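Long-range contacts in PAN2-PAN3 deadenylation complex catalytic subunit pan2 (Neurospora crassa, PDB 4CZX), which is the catalytic subunit of a deadenylase complex that probably shortens the poly(A) tails of cytoplasmic mRNA, represented here by its N-terminal WD40 domain: residues A168-I176 with Q187-L198; I221-F229 with P239-V249. All blocks are in the same frame, centred on the assembly; numbering follows the deposited sequence. Where two conformers were deposited one is given.

Interaction 1 of 2, residues A168-I176 with Q187-L198; sequences ATNKGTVNI and QWQAHGAFINDL
V174 and W188 face each other as an antiparallel hydrogen-bonded pair joining the two outer strands of one blade of the WD40 beta-propeller, with V174 N donating to W188 O (2.7 Å) and W188 N returning to V174 O. With CG1 of V174 anti to the backbone N (chi1 175°), CG2 is left beside that N, where CD1 of I195 meets it at 3.7 Å; CB of V174 approaches W188 CE3 obliquely. I195 belongs to the next blade's innermost strand; its CD1 also touches A168 CB, a methyl small enough for the gap between blades, where L198 CD1 joins it.

G172 ends the type I turn from T169. Its O takes a straight bond from H191 N (2.9 Å) and a weak one from A190 N. A beta carbon on G172 would clash with H191 O, and at phi 98° would also press on the preceding carbonyl O. Behind the turn, T169 OG1 accepts from K171 N in an ST turn and shares a hydrogen bond with T173 OG1. T207 holds H191 NE2.

On the T173 face, away from V174 and W188, Q187 NE2 in the conformer given donates to N175 OD1 at 2.8 Å, the amide planes 67° apart.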
loop_
_atom_site.group_PDB
_atom_site.type_symbol
_atom_site.label_atom_id
_atom_site.label_comp_id
_atom_site.label_asym_id
_atom_site.label_seq_id
_atom_site.Cartn_x
_atom_site.Cartn_y
_atom_site.Cartn_z
ATOM N N ALA A 168 -7.106 5.374 -43.136
ATOM C CA ALA A 168 -5.697 5.224 -43.506
ATOM C C ALA A 168 -5.146 3.883 -43.030
ATOM O O ALA A 168 -5.150 3.588 -41.836
ATOM C CB ALA A 168 -4.872 6.361 -42.940
ATOM N N THR A 169 -4.675 3.081 -43.979
ATOM C CA THR A 169 -4.050 1.812 -43.661
ATOM C C THR A 169 -2.641 2.032 -43.157
ATOM O O THR A 169 -2.061 3.105 -43.331
ATOM C CB THR A 169 -3.963 0.882 -44.878
ATOM O OG1 THR A 169 -2.872 1.301 -45.707
ATOM C CG2 THR A 169 -5.254 0.912 -45.672
ATOM N N ASN A 170 -2.059 0.995 -42.573
ATOM C CA ASN A 170 -0.694 1.128 -42.092
ATOM C C ASN A 170 0.310 0.910 -43.220
ATOM O O ASN A 170 1.511 0.817 -42.968
ATOM C CB ASN A 170 -0.431 0.170 -40.927
ATOM C CG ASN A 170 -0.747 -1.273 -41.259
ATOM O OD1 ASN A 170 -1.029 -1.615 -42.404
ATOM N ND2 ASN A 170 -0.668 -2.144 -40.245
ATOM N N LYS A 171 -0.181 0.861 -44.463
ATOM C CA LYS A 171 0.695 0.707 -45.631
ATOM C C LYS A 171 0.793 1.988 -46.464
ATOM O O LYS A 171 1.493 2.017 -47.482
ATOM C CB LYS A 171 0.224 -0.432 -46.542
ATOM C CG LYS A 171 -0.002 -1.771 -45.865
ATOM C CD LYS A 171 1.258 -2.352 -45.287
ATOM C CE LYS A 171 0.937 -3.584 -44.444
ATOM N NZ LYS A 171 2.161 -4.227 -43.877
ATOM N N GLY A 172 0.080 3.031 -46.053
ATOM C CA GLY A 172 0.143 4.302 -46.753
ATOM C C GLY A 172 -0.984 4.559 -47.741
ATOM O O GLY A 172 -0.987 5.583 -48.427
ATOM N N THR A 173 -1.925 3.628 -47.845
ATOM C CA THR A 173 -3.082 3.825 -48.714
ATOM C C THR A 173 -4.254 4.340 -47.890
ATOM O O THR A 173 -4.295 4.152 -46.678
ATOM C CB THR A 173 -3.504 2.531 -49.431
ATOM O OG1 THR A 173 -3.772 1.515 -48.463
ATOM C CG2 THR A 173 -2.404 2.043 -50.348
ATOM N N VAL A 174 -5.204 4.989 -48.556
ATOM C CA VAL A 174 -6.421 5.415 -47.891
ATOM C C VAL A 174 -7.613 4.687 -48.495
ATOM O O VAL A 174 -7.825 4.742 -49.702
ATOM C CB VAL A 174 -6.622 6.927 -48.012
ATOM C CG1 VAL A 174 -7.981 7.335 -47.402
ATOM C CG2 VAL A 174 -5.493 7.648 -47.308
ATOM N N ASN A 175 -8.371 3.979 -47.659
ATOM C CA ASN A 175 -9.643 3.409 -48.103
ATOM C C ASN A 175 -10.784 4.369 -47.796
ATOM O O ASN A 175 -10.893 4.871 -46.680
ATOM C CB ASN A 175 -9.920 2.058 -47.431
ATOM C CG ASN A 175 -8.987 0.967 -47.900
ATOM O OD1 ASN A 175 -8.409 1.047 -48.984
ATOM N ND2 ASN A 175 -8.844 -0.071 -47.089
ATOM N N ILE A 176 -11.629 4.621 -48.787
ATOM C CA ILE A 176 -12.816 5.430 -48.570
ATOM C C ILE A 176 -13.993 4.489 -48.363
ATOM O O ILE A 176 -14.421 3.794 -49.287
ATOM C CB ILE A 176 -13.061 6.380 -49.745
ATOM C CG1 ILE A 176 -11.804 7.211 -49.997
ATOM C CG2 ILE A 176 -14.272 7.289 -49.484
ATOM C CD1 ILE A 176 -11.837 7.961 -51.287
ATOM N N GLN A 187 -9.994 3.055 -53.227
ATOM C CA GLN A 187 -8.696 3.053 -52.561
ATOM C C GLN A 187 -7.777 4.090 -53.210
ATOM O O GLN A 187 -7.703 4.181 -54.443
ATOM C CB GLN A 187 -8.071 1.653 -52.606
ATOM C CG GLN A 187 -8.990 0.571 -52.039
ATOM C CD GLN A 187 -8.302 -0.766 -51.819
ATOM O OE1 GLN A 187 -8.575 -1.739 -52.524
ATOM N NE2 GLN A 187 -7.422 -0.828 -50.821
ATOM N N TRP A 188 -7.093 4.868 -52.379
ATOM C CA TRP A 188 -6.232 5.948 -52.838
ATOM C C TRP A 188 -4.805 5.711 -52.356
ATOM O O TRP A 188 -4.574 5.528 -51.161
ATOM C CB TRP A 188 -6.782 7.288 -52.324
ATOM C CG TRP A 188 -5.943 8.506 -52.585
ATOM C CD1 TRP A 188 -5.285 8.829 -53.742
ATOM C CD2 TRP A 188 -5.683 9.570 -51.665
ATOM N NE1 TRP A 188 -4.628 10.028 -53.591
ATOM C CE2 TRP A 188 -4.858 10.503 -52.324
ATOM C CE3 TRP A 188 -6.064 9.821 -50.337
ATOM C CZ2 TRP A 188 -4.409 11.670 -51.706
ATOM C CZ3 TRP A 188 -5.614 10.979 -49.725
ATOM C CH2 TRP A 188 -4.790 11.887 -50.409
ATOM N N GLN A 189 -3.847 5.704 -53.278
ATOM C CA GLN A 189 -2.450 5.519 -52.889
ATOM C C GLN A 189 -1.861 6.858 -52.461
ATOM O O GLN A 189 -1.466 7.665 -53.297
ATOM C CB GLN A 189 -1.633 4.922 -54.033
ATOM C CG GLN A 189 -0.226 4.561 -53.616
ATOM C CD GLN A 189 -0.197 3.340 -52.739
ATOM O OE1 GLN A 189 -0.698 2.283 -53.123
ATOM N NE2 GLN A 189 0.376 3.473 -51.545
ATOM N N ALA A 190 -1.813 7.104 -51.159
ATOM C CA ALA A 190 -1.378 8.406 -50.671
ATOM C C ALA A 190 0.139 8.468 -50.534
ATOM O O ALA A 190 0.787 9.332 -51.125
ATOM C CB ALA A 190 -2.054 8.728 -49.342
ATOM N N HIS A 191 0.710 7.557 -49.757
ATOM C CA HIS A 191 2.156 7.537 -49.570
ATOM C C HIS A 191 2.696 6.118 -49.706
ATOM O O HIS A 191 1.933 5.157 -49.721
ATOM C CB HIS A 191 2.519 8.138 -48.208
ATOM C CG HIS A 191 1.936 9.499 -47.988
ATOM N ND1 HIS A 191 2.641 10.660 -48.224
ATOM C CD2 HIS A 191 0.702 9.885 -47.578
ATOM C CE1 HIS A 191 1.869 11.702 -47.964
ATOM N NE2 HIS A 191 0.687 11.259 -47.574
ATOM N N GLY A 192 4.013 5.995 -49.830
ATOM C CA GLY A 192 4.628 4.721 -50.132
ATOM C C GLY A 192 4.524 3.630 -49.075
ATOM O O GLY A 192 4.322 2.472 -49.423
ATOM N N ALA A 193 4.671 3.979 -47.796
ATOM C CA ALA A 193 4.684 2.963 -46.736
ATOM C C ALA A 193 3.877 3.339 -45.500
ATOM O O ALA A 193 3.414 2.454 -44.765
ATOM C CB ALA A 193 6.119 2.658 -46.319
ATOM N N PHE A 194 3.748 4.632 -45.224
ATOM C CA PHE A 194 3.002 5.051 -44.038
ATOM C C PHE A 194 2.365 6.418 -44.180
ATOM O O PHE A 194 2.796 7.267 -44.957
ATOM C CB PHE A 194 3.893 5.056 -42.780
ATOM C CG PHE A 194 4.920 6.154 -42.760
ATOM C CD1 PHE A 194 6.155 5.976 -43.391
ATOM C CD2 PHE A 194 4.669 7.352 -42.107
ATOM C CE1 PHE A 194 7.108 6.987 -43.380
ATOM C CE2 PHE A 194 5.611 8.367 -42.093
ATOM C CZ PHE A 194 6.838 8.186 -42.735
ATOM N N ILE A 195 1.348 6.606 -43.363
ATOM C CA ILE A 195 0.635 7.859 -43.228
ATOM C C ILE A 195 0.854 8.310 -41.791
ATOM O O ILE A 195 0.526 7.583 -40.866
ATOM C CB ILE A 195 -0.847 7.671 -43.552
ATOM C CG1 ILE A 195 -1.012 7.548 -45.079
ATOM C CG2 ILE A 195 -1.689 8.836 -43.009
ATOM C CD1 ILE A 195 -2.355 7.045 -45.527
ATOM N N ASN A 196 1.464 9.477 -41.613
ATOM C CA ASN A 196 1.719 10.020 -40.287
ATOM C C ASN A 196 0.527 10.836 -39.752
ATOM O O ASN A 196 0.410 11.083 -38.547
ATOM C CB ASN A 196 2.972 10.900 -40.312
ATOM C CG ASN A 196 3.497 11.186 -38.923
ATOM O OD1 ASN A 196 3.667 10.271 -38.128
ATOM N ND2 ASN A 196 3.726 12.454 -38.612
ATOM N N ASP A 197 -0.347 11.258 -40.661
ATOM C CA ASP A 197 -1.492 12.085 -40.292
ATOM C C ASP A 197 -2.536 12.084 -41.400
ATOM O O ASP A 197 -2.209 12.018 -42.590
ATOM C CB ASP A 197 -1.052 13.526 -39.997
ATOM C CG ASP A 197 -2.033 14.266 -39.067
ATOM O OD1 ASP A 197 -3.092 13.696 -38.734
ATOM O OD2 ASP A 197 -1.731 15.409 -38.657
ATOM N N LEU A 198 -3.799 12.184 -41.000
ATOM C CA LEU A 198 -4.910 12.286 -41.934
ATOM C C LEU A 198 -5.949 13.244 -41.360
ATOM O O LEU A 198 -6.271 13.173 -40.177
ATOM C CB LEU A 198 -5.539 10.904 -42.201
ATOM C CG LEU A 198 -6.747 10.902 -43.165
ATOM C CD1 LEU A 198 -6.831 9.613 -43.978
ATOM C CD2 LEU A 198 -8.083 11.142 -42.452
HETATM O O HOH W 1 0.320 4.370 -42.058
HETATM O O HOH W 2 1.161 0.924 -49.981
#

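Interaction 2 of 2, residues I221-F229 with P239-V249; sequences ILDPYVKVF and PVPFAPLAAHV
L222 sets its CD1 against the methyl of A247, with CD1 3.5 Å from A247 CB, while its CD2 comes to 3.6 Å from A246 O. Cutting L222 back to alanine removes both CD1 and CD2, which would probably open a gap against the A247 methyl and thin the apolar cover of A246 O. This is the crossing from one propeller blade to the next: strand 225-230 pairs with the blade's outer strand 235-241, and the chain then returns past 221-224 to begin the following blade at 248-251. L245 fills the hollow beside the P224 ring. Its CG stands anti to the carbonyl carbon (chi1 -55°), which carries CD2 to 3.7 Å from P224 CA and also against L222 O.

Deeper in, A246 offers a small bump: its CB sits 3.5 Å from Y225 O and also touches V226 CG2. A methyl suits this place between blades, where V226 and C208 of one meet V261 of the next. V240 CG2 meets V228 CG2 obliquely (3.8 Å), beta-branched valines suiting both the strand and the tight apolar layer. On the other face of the hairpin, the P239 ring lies near CB of Y225.

The backbone closes the seam. A246 N bonds to D223 O at 3.0 Å, F242 N donates to P224 O, and V226 and V240 exchange two bonds. A water lies 2.9 Å from both Y225 O and A246 O, placed to bridge them. Every direct hydrogen bond across the seam thus runs from backbone to backbone, and P239 and P241 flank V240, whose N-H their strand uses in the pairing, so their own lack of N-H costs nothing here.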
loop_
_atom_site.group_PDB
_atom_site.type_symbol
_atom_site.label_atom_id
_atom_site.label_comp_id
_atom_site.label_asym_id
_atom_site.label_seq_id
_atom_site.Cartn_x
_atom_site.Cartn_y
_atom_site.Cartn_z
ATOM N N ILE A 221 11.484 8.763 -43.425
ATOM C CA ILE A 221 11.554 10.136 -43.894
ATOM C C ILE A 221 10.193 10.608 -44.403
ATOM O O ILE A 221 9.518 9.901 -45.155
ATOM C CB ILE A 221 12.619 10.262 -45.003
ATOM C CG1 ILE A 221 13.948 9.691 -44.489
ATOM C CG2 ILE A 221 12.770 11.706 -45.463
ATOM C CD1 ILE A 221 15.020 9.553 -45.545
ATOM N N LEU A 222 9.782 11.798 -43.975
ATOM C CA LEU A 222 8.515 12.385 -44.425
ATOM C C LEU A 222 8.596 12.999 -45.832
ATOM O O LEU A 222 9.658 13.460 -46.265
ATOM C CB LEU A 222 8.059 13.444 -43.433
ATOM C CG LEU A 222 7.595 12.863 -42.101
ATOM C CD1 LEU A 222 7.623 13.937 -41.023
ATOM C CD2 LEU A 222 6.190 12.286 -42.266
ATOM N N ASP A 223 7.463 13.016 -46.535
ATOM C CA ASP A 223 7.399 13.560 -47.897
ATOM C C ASP A 223 7.340 15.090 -47.925
ATOM O O ASP A 223 6.796 15.710 -47.011
ATOM C CB ASP A 223 6.189 12.987 -48.643
ATOM C CG ASP A 223 6.394 11.544 -49.079
ATOM O OD1 ASP A 223 7.556 11.143 -49.341
ATOM O OD2 ASP A 223 5.392 10.810 -49.173
ATOM N N PRO A 224 7.889 15.707 -48.989
ATOM C CA PRO A 224 7.923 17.165 -49.143
ATOM C C PRO A 224 6.605 17.712 -49.684
ATOM O O PRO A 224 6.585 18.658 -50.489
ATOM C CB PRO A 224 9.053 17.374 -50.158
ATOM C CG PRO A 224 8.959 16.163 -51.020
ATOM C CD PRO A 224 8.644 15.035 -50.066
ATOM N N TYR A 225 5.506 17.104 -49.259
ATOM C CA TYR A 225 4.190 17.521 -49.718
ATOM C C TYR A 225 3.102 16.925 -48.855
ATOM O O TYR A 225 3.320 15.952 -48.133
ATOM C CB TYR A 225 3.949 17.114 -51.175
ATOM C CG TYR A 225 4.315 15.678 -51.478
ATOM C CD1 TYR A 225 3.497 14.627 -51.077
ATOM C CD2 TYR A 225 5.479 15.372 -52.177
ATOM C CE1 TYR A 225 3.836 13.306 -51.346
ATOM C CE2 TYR A 225 5.826 14.052 -52.456
ATOM C CZ TYR A 225 5.001 13.026 -52.042
ATOM O OH TYR A 225 5.333 11.719 -52.315
ATOM N N VAL A 226 1.927 17.531 -48.953
ATOM C CA VAL A 226 0.702 16.959 -48.424
ATOM C C VAL A 226 -0.077 16.361 -49.595
ATOM O O VAL A 226 -0.233 17.011 -50.634
ATOM C CB VAL A 226 -0.146 18.021 -47.704
ATOM C CG1 VAL A 226 -1.533 17.470 -47.375
ATOM C CG2 VAL A 226 0.556 18.497 -46.452
ATOM N N LYS A 227 -0.536 15.121 -49.451
ATOM C CA LYS A 227 -1.362 14.507 -50.488
ATOM C C LYS A 227 -2.816 14.950 -50.341
ATOM O O LYS A 227 -3.320 15.064 -49.233
ATOM C CB LYS A 227 -1.261 12.986 -50.435
ATOM C CG LYS A 227 0.025 12.435 -51.039
ATOM C CD LYS A 227 0.126 12.843 -52.522
ATOM C CE LYS A 227 0.839 11.789 -53.346
ATOM N NZ LYS A 227 -0.120 10.768 -53.855
ATOM N N VAL A 228 -3.475 15.216 -51.467
ATOM C CA VAL A 228 -4.830 15.769 -51.453
ATOM C C VAL A 228 -5.784 14.959 -52.323
ATOM O O VAL A 228 -5.463 14.614 -53.464
ATOM C CB VAL A 228 -4.839 17.243 -51.952
ATOM C CG1 VAL A 228 -6.253 17.848 -51.881
ATOM C CG2 VAL A 228 -3.837 18.078 -51.161
ATOM N N PHE A 229 -6.969 14.686 -51.789
ATOM C CA PHE A 229 -7.987 13.925 -52.505
ATOM C C PHE A 229 -9.324 14.667 -52.488
ATOM O O PHE A 229 -9.735 15.180 -51.450
ATOM C CB PHE A 229 -8.144 12.530 -51.886
ATOM C CG PHE A 229 -9.019 11.605 -52.687
ATOM C CD1 PHE A 229 -8.470 10.808 -53.678
ATOM C CD2 PHE A 229 -10.384 11.521 -52.436
ATOM C CE1 PHE A 229 -9.259 9.952 -54.419
ATOM C CE2 PHE A 229 -11.184 10.669 -53.182
ATOM C CZ PHE A 229 -10.612 9.880 -54.183
ATOM N N PRO A 239 -0.835 17.498 -55.350
ATOM C CA PRO A 239 -0.335 17.606 -53.974
ATOM C C PRO A 239 0.020 19.049 -53.625
ATOM O O PRO A 239 0.254 19.861 -54.526
ATOM C CB PRO A 239 0.904 16.708 -53.978
ATOM C CG PRO A 239 1.297 16.594 -55.404
ATOM C CD PRO A 239 0.037 16.672 -56.199
ATOM N N VAL A 240 0.013 19.372 -52.338
ATOM C CA VAL A 240 0.481 20.668 -51.870
ATOM C C VAL A 240 1.969 20.604 -51.532
ATOM O O VAL A 240 2.372 19.909 -50.588
ATOM C CB VAL A 240 -0.303 21.147 -50.635
ATOM C CG1 VAL A 240 0.273 22.461 -50.113
ATOM C CG2 VAL A 240 -1.779 21.306 -50.973
ATOM N N PRO A 241 2.792 21.328 -52.302
ATOM C CA PRO A 241 4.240 21.342 -52.069
ATOM C C PRO A 241 4.572 21.873 -50.684
ATOM O O PRO A 241 4.032 22.898 -50.274
ATOM C CB PRO A 241 4.766 22.286 -53.156
ATOM C CG PRO A 241 3.679 22.337 -54.193
ATOM C CD PRO A 241 2.404 22.195 -53.430
ATOM N N PHE A 242 5.441 21.173 -49.966
ATOM C CA PHE A 242 5.805 21.581 -48.623
ATOM C C PHE A 242 7.248 21.161 -48.337
ATOM O O PHE A 242 7.496 20.135 -47.693
ATOM C CB PHE A 242 4.834 20.972 -47.604
ATOM C CG PHE A 242 4.941 21.565 -46.233
ATOM C CD1 PHE A 242 4.434 22.824 -45.964
ATOM C CD2 PHE A 242 5.550 20.862 -45.211
ATOM C CE1 PHE A 242 4.523 23.365 -44.686
ATOM C CE2 PHE A 242 5.640 21.396 -43.931
ATOM C CZ PHE A 242 5.130 22.644 -43.666
ATOM N N ALA A 243 8.186 21.964 -48.836
ATOM C CA ALA A 243 9.622 21.687 -48.733
ATOM C C ALA A 243 10.138 21.415 -47.313
ATOM O O ALA A 243 11.059 20.615 -47.147
ATOM C CB ALA A 243 10.415 22.837 -49.353
ATOM N N PRO A 244 9.569 22.072 -46.279
ATOM C CA PRO A 244 10.057 21.700 -44.937
ATOM C C PRO A 244 9.720 20.275 -44.486
ATOM O O PRO A 244 10.093 19.936 -43.364
ATOM C CB PRO A 244 9.359 22.713 -44.020
ATOM C CG PRO A 244 9.092 23.894 -44.913
ATOM C CD PRO A 244 8.749 23.298 -46.235
ATOM N N LEU A 245 9.071 19.480 -45.343
ATOM C CA LEU A 245 8.621 18.105 -45.056
ATOM C C LEU A 245 7.376 18.088 -44.181
ATOM O O LEU A 245 7.399 18.535 -43.035
ATOM C CB LEU A 245 9.713 17.264 -44.397
ATOM C CG LEU A 245 11.006 17.243 -45.210
ATOM C CD1 LEU A 245 11.987 16.267 -44.600
ATOM C CD2 LEU A 245 10.698 16.911 -46.679
ATOM N N ALA A 246 6.299 17.530 -44.718
ATOM C CA ALA A 246 4.987 17.624 -44.066
ATOM C C ALA A 246 4.756 16.492 -43.090
ATOM O O ALA A 246 4.680 15.332 -43.489
ATOM C CB ALA A 246 3.890 17.647 -45.103
ATOM N N ALA A 247 4.620 16.849 -41.815
ATOM C CA ALA A 247 4.463 15.876 -40.738
ATOM C C ALA A 247 3.005 15.784 -40.286
ATOM O O ALA A 247 2.508 14.691 -39.999
ATOM C CB ALA A 247 5.363 16.245 -39.570
ATOM N N HIS A 248 2.334 16.933 -40.213
ATOM C CA HIS A 248 0.938 16.975 -39.776
ATOM C C HIS A 248 0.126 17.953 -40.598
ATOM O O HIS A 248 0.669 18.902 -41.190
ATOM C CB HIS A 248 0.843 17.343 -38.291
ATOM C CG HIS A 248 1.695 16.477 -37.422
ATOM N ND1 HIS A 248 1.320 15.205 -37.044
ATOM C CD2 HIS A 248 2.925 16.682 -36.904
ATOM C CE1 HIS A 248 2.290 14.664 -36.329
ATOM N NE2 HIS A 248 3.272 15.541 -36.226
ATOM N N VAL A 249 -1.180 17.705 -40.633
ATOM C CA VAL A 249 -2.093 18.529 -41.396
ATOM C C VAL A 249 -3.486 18.511 -40.769
ATOM O O VAL A 249 -3.955 17.487 -40.257
ATOM C CB VAL A 249 -2.170 18.073 -42.878
ATOM C CG1 VAL A 249 -2.814 16.688 -42.989
ATOM C CG2 VAL A 249 -2.896 19.102 -43.737
HETATM O O HOH W 3 4.024 14.069 -46.021
#

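Interactions 1 and 2 are successive versions of one event in the propeller, the outer hairpin of a blade followed by the crossing to the next blade's innermost strand. The strand begun at the end of 187-198 lies in the same sheet as the hairpin of 221-229 with 239-249, so the two contacts touch: H191 ND1 bonds to D223 OD2, and N196 ND2 to A247 O. D197 OD2 ties them further by accepting from V249 N. Both bury an apolar layer and have exposed residues at their margins. Their chemistry differs: interaction 1 combines a glycine turn with a side-chain amide bond between its strands, whereas interaction 2 relies on prolines, aliphatic packing and direct bonds that are wholly backbone.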